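Amyloid-like protein 1 (Homo sapiens, PDB 3PMR) forms, through its E2 domain, a dimer of a conserved mode shared with the amyloid precursor protein, and probably binds heparin and takes part in cell adhesion. Local coordinates at the interface of chains A and B. Numbering follows the deposited sequence. Chains: chain A/B, Amyloid-like protein 1.

Contact 1: the interface of chains A and B. Residues chain A 148, 151, 166, 169-170, 173; chain B 45-46, 49.
B:Met49 packs into the groove between two helices of chain A, 126-157 and 166-187, and carries much of this apolar patch of the E2 dimer; B:Ile45 and B:Asn46, about one turn earlier on helix 26-56, extend the patch along helix 126-157. The B:Met49 chain bends at its second torsion (chi2 -69°), which turns the thioether along helix 166-187 instead of straight out from its own helix. Its inner part is taken up by A:Leu173, whose CD1 methyl lies 3.6 Å from CG of B:Met49, the two side chains crossing nearly at right angles. Farther out, the sulfur SD rests 3.7 Å from CA of A:His170, on the backbone of the helix. The terminal methyl CE then reaches A:Val169, 3.8 Å from its CG1, and also touches the backbone carbonyl of A:Arg166. A:Tyr151 borders the same methyl with its CE2.

A second apolar cluster forms along helix 126-157. With CG anti to the backbone N (chi1 179°), A:Tyr151 presents a ring edge to chain B, and CG2 of B:Ile45 meets that edge in the plane of the ring, 3.5 Å from CD2. The other branch of the isoleucine ends in CD1, 3.6 Å from CD2 of A:Tyr151 but well off the ring plane and just outside the rim, so the two branches wrap round the CD2 corner. CG2 also approaches the CD2 methyl of A:Leu148, past which the isoleucine runs in the opposite direction. An alanine in place of B:Ile45 would probably leave a gap beside A:Tyr151, freeing its ring to shift and taking a neighbour from A:Leu148.

Where polar and apolar groups meet, B:Asn46 lies obliquely against A:Leu148 and touches it with both CB and the amide oxygen: CB of B:Asn46 is 3.9 Å from CD1 of A:Leu148, and OD1 is about as near to both leucine methyls.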
loop_
_atom_site.group_PDB
_atom_site.type_symbol
_atom_site.label_atom_id
_atom_site.label_comp_id
_atom_site.label_asym_id
_atom_site.label_seq_id
_atom_site.Cartn_x
_atom_site.Cartn_y
_atom_site.Cartn_z
ATOM N N LEU A 148 8.013 11.134 -10.875
ATOM C CA LEU A 148 9.126 10.391 -10.285
ATOM C C LEU A 148 8.628 9.252 -9.390
ATOM O O LEU A 148 9.117 8.125 -9.478
ATOM C CB LEU A 148 10.012 11.327 -9.456
ATOM C CG LEU A 148 10.776 12.438 -10.173
ATOM C CD1 LEU A 148 11.412 13.360 -9.148
ATOM C CD2 LEU A 148 11.829 11.836 -11.072
ATOM N N TYR A 151 7.161 6.225 -11.232
ATOM C CA TYR A 151 8.244 5.402 -11.762
ATOM C C TYR A 151 8.908 4.592 -10.646
ATOM O O TYR A 151 9.153 3.392 -10.799
ATOM C CB TYR A 151 9.277 6.298 -12.454
ATOM C CG TYR A 151 10.473 5.572 -13.042
ATOM C CD1 TYR A 151 10.320 4.382 -13.764
ATOM C CD2 TYR A 151 11.756 6.104 -12.915
ATOM C CE1 TYR A 151 11.426 3.743 -14.343
ATOM C CE2 TYR A 151 12.859 5.479 -13.488
ATOM C CZ TYR A 151 12.691 4.308 -14.194
ATOM O OH TYR A 151 13.798 3.698 -14.722
ATOM N N ARG A 166 10.772 4.266 -18.888
ATOM C CA ARG A 166 11.944 5.134 -18.965
ATOM C C ARG A 166 11.810 6.363 -19.865
ATOM O O ARG A 166 12.012 7.490 -19.416
ATOM C CB ARG A 166 13.170 4.317 -19.390
ATOM C CG ARG A 166 13.542 3.222 -18.398
ATOM C CD ARG A 166 14.743 2.423 -18.880
ATOM N NE ARG A 166 14.937 1.220 -18.080
ATOM C CZ ARG A 166 15.715 0.204 -18.437
ATOM N NH1 ARG A 166 16.380 0.257 -19.587
ATOM N NH2 ARG A 166 15.801 -0.873 -17.667
ATOM N N VAL A 169 8.948 8.896 -18.737
ATOM C CA VAL A 169 9.294 9.720 -17.582
ATOM C C VAL A 169 10.295 10.802 -18.016
ATOM O O VAL A 169 10.190 11.960 -17.614
ATOM C CB VAL A 169 9.927 8.869 -16.447
ATOM C CG1 VAL A 169 10.364 9.764 -15.307
ATOM C CG2 VAL A 169 8.925 7.833 -15.950
ATOM N N HIS A 170 11.262 10.391 -18.837
ATOM C CA HIS A 170 12.315 11.263 -19.363
ATOM C C HIS A 170 11.667 12.447 -20.098
ATOM O O HIS A 170 12.003 13.614 -19.870
ATOM C CB HIS A 170 13.212 10.449 -20.316
ATOM C CG HIS A 170 14.384 11.214 -20.839
ATOM N ND1 HIS A 170 15.184 11.986 -20.028
ATOM C CD2 HIS A 170 14.873 11.356 -22.094
ATOM C CE1 HIS A 170 16.110 12.579 -20.760
ATOM N NE2 HIS A 170 15.942 12.214 -22.017
ATOM N N LEU A 173 9.344 14.726 -17.702
ATOM C CA LEU A 173 10.173 15.572 -16.854
ATOM C C LEU A 173 10.688 16.783 -17.650
ATOM O O LEU A 173 10.736 17.888 -17.125
ATOM C CB LEU A 173 11.326 14.762 -16.255
ATOM C CG LEU A 173 10.879 13.744 -15.187
ATOM C CD1 LEU A 173 12.063 12.887 -14.728
ATOM C CD2 LEU A 173 10.289 14.507 -13.998
ATOM N N ILE B 45 16.620 9.103 -9.246
ATOM C CA ILE B 45 16.018 9.014 -10.567
ATOM C C ILE B 45 16.057 10.389 -11.220
ATOM O O ILE B 45 16.372 10.527 -12.396
ATOM C CB ILE B 45 14.540 8.576 -10.493
ATOM C CG1 ILE B 45 14.441 7.161 -9.918
ATOM C CG2 ILE B 45 13.911 8.658 -11.874
ATOM C CD1 ILE B 45 13.021 6.702 -9.631
ATOM N N ASN B 46 15.713 11.409 -10.451
ATOM C CA ASN B 46 15.707 12.737 -11.001
ATOM C C ASN B 46 17.112 13.142 -11.468
ATOM O O ASN B 46 17.271 13.661 -12.555
ATOM C CB ASN B 46 15.160 13.729 -9.979
ATOM C CG ASN B 46 14.783 15.046 -10.617
ATOM O OD1 ASN B 46 13.989 15.088 -11.561
ATOM N ND2 ASN B 46 15.364 16.125 -10.121
ATOM N N MET B 49 17.890 11.367 -14.651
ATOM C CA MET B 49 17.097 11.882 -15.767
ATOM C C MET B 49 17.649 13.218 -16.254
ATOM O O MET B 49 17.638 13.504 -17.447
ATOM C CB MET B 49 15.624 12.039 -15.355
ATOM C CG MET B 49 14.862 10.702 -15.198
ATOM S SD MET B 49 14.562 9.819 -16.759
ATOM C CE MET B 49 13.802 8.281 -16.169
#

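Contact 2: the interface of chains A and B. Residues chain A 46, 50; chain B 144, 209.
A:Asn46 faces two parts of chain B, the side chain of B:Gln144 and the backbone carbonyl of B:His209, in a small polar patch of the dimer interface. Helix 26-57 of chain A contributes the asparagine and A:Arg50, one turn further on. Chain B supplies B:Gln144 from helix 126-157 and B:His209 from a loop close to the end of the chain.

Amide groups make up the better ordered half. B:Gln144 extends straight from its helix, with CG anti to the backbone N (chi1 177°) and the chain stretched beyond it, so that its amide arrives at that of A:Asn46. The side chains cross at about a right angle, and the amide planes are turned 58° from each other. Unlike ends are brought together: OE1 of the glutamine lies 3.9 Å from ND2 of the asparagine, and NE2 of the glutamine 4.1 Å from OD1 of the asparagine. These separations are too long for direct hydrogen bonds, and the pairing may amount to a weak electrostatic match, if the amides are oriented as modelled.

Backbone polarity may add to it. ND2 of A:Asn46 sits 3.6 Å from the carbonyl O of B:His209, again beyond bonding distance; the oxygen lies roughly straight ahead of the nitrogen, and because it belongs to a poorly ordered residue the separation is approximate. As modelled, the asparagine nitrogen has oxygen atoms of both B:His209 and B:Gln144 nearby.

Packing between A:Arg50 and B:His209 is doubtful in detail, since both residues are poorly ordered and the histidine is modelled without its ring. The arginine chain bends at chi3 (120°), which carries its guanidinium group towards CB of the histidine; no recognition of the imidazole can be read from the model.

The patch therefore appears to add modest polar surface at the dimer interface, bringing the C-terminal stretch of one subunit against the first long helix of its partner.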
loop_
_atom_site.group_PDB
_atom_site.type_symbol
_atom_site.label_atom_id
_atom_site.label_comp_id
_atom_site.label_asym_id
_atom_site.label_seq_id
_atom_site.Cartn_x
_atom_site.Cartn_y
_atom_site.Cartn_z
ATOM N N ASN A 46 -13.638 -15.900 3.950
ATOM C CA ASN A 46 -13.788 -16.683 5.169
ATOM C C ASN A 46 -15.074 -17.508 5.106
ATOM O O ASN A 46 -15.104 -18.652 5.559
ATOM C CB ASN A 46 -13.822 -15.779 6.397
ATOM C CG ASN A 46 -13.609 -16.553 7.695
ATOM O OD1 ASN A 46 -12.806 -17.483 7.742
ATOM N ND2 ASN A 46 -14.307 -16.159 8.752
ATOM N N ARG A 50 -15.074 -21.592 5.536
ATOM C CA ARG A 50 -15.855 -22.272 6.575
ATOM C C ARG A 50 -16.739 -23.376 5.981
ATOM O O ARG A 50 -16.867 -24.455 6.558
ATOM C CB ARG A 50 -16.748 -21.279 7.320
ATOM C CG ARG A 50 -16.015 -20.268 8.180
ATOM C CD ARG A 50 -16.992 -19.251 8.773
ATOM N NE ARG A 50 -16.982 -19.245 10.236
ATOM C CZ ARG A 50 -17.930 -18.679 10.980
ATOM N NH1 ARG A 50 -18.962 -18.078 10.397
ATOM N NH2 ARG A 50 -17.849 -18.710 12.307
ATOM N N GLN B 144 -6.162 -15.295 12.192
ATOM C CA GLN B 144 -7.077 -15.679 11.138
ATOM C C GLN B 144 -7.208 -14.532 10.143
ATOM O O GLN B 144 -7.108 -14.731 8.932
ATOM C CB GLN B 144 -8.449 -16.005 11.724
ATOM C CG GLN B 144 -9.461 -16.342 10.666
ATOM C CD GLN B 144 -10.799 -16.681 11.249
ATOM O OE1 GLN B 144 -11.586 -15.796 11.592
ATOM N NE2 GLN B 144 -11.067 -17.974 11.386
ATOM N N HIS B 209 -16.048 -14.373 14.558
ATOM C CA HIS B 209 -16.164 -14.954 13.227
ATOM C C HIS B 209 -16.262 -13.798 12.245
ATOM O O HIS B 209 -15.656 -13.898 11.162
ATOM C CB HIS B 209 -17.399 -15.873 13.122
#

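Contact 1 and contact 2 lie about 44 Å apart, measured between the centres of their C-alpha atoms, in a two-fold symmetric interface. Both pair the first long helix of one subunit with helix 126-157 of the other, but the chains exchange roles: chain B gives the first helix in contact 1, chain A in contact 2. Residue 46 takes part each time, meeting Leu148 in one and Gln144, one turn earlier on that helix, in the other. Because the two-fold repeats each patch, both ends of the interface are likely to combine apolar packing with a looser polar approach, joining the elongated subunits at two separated places.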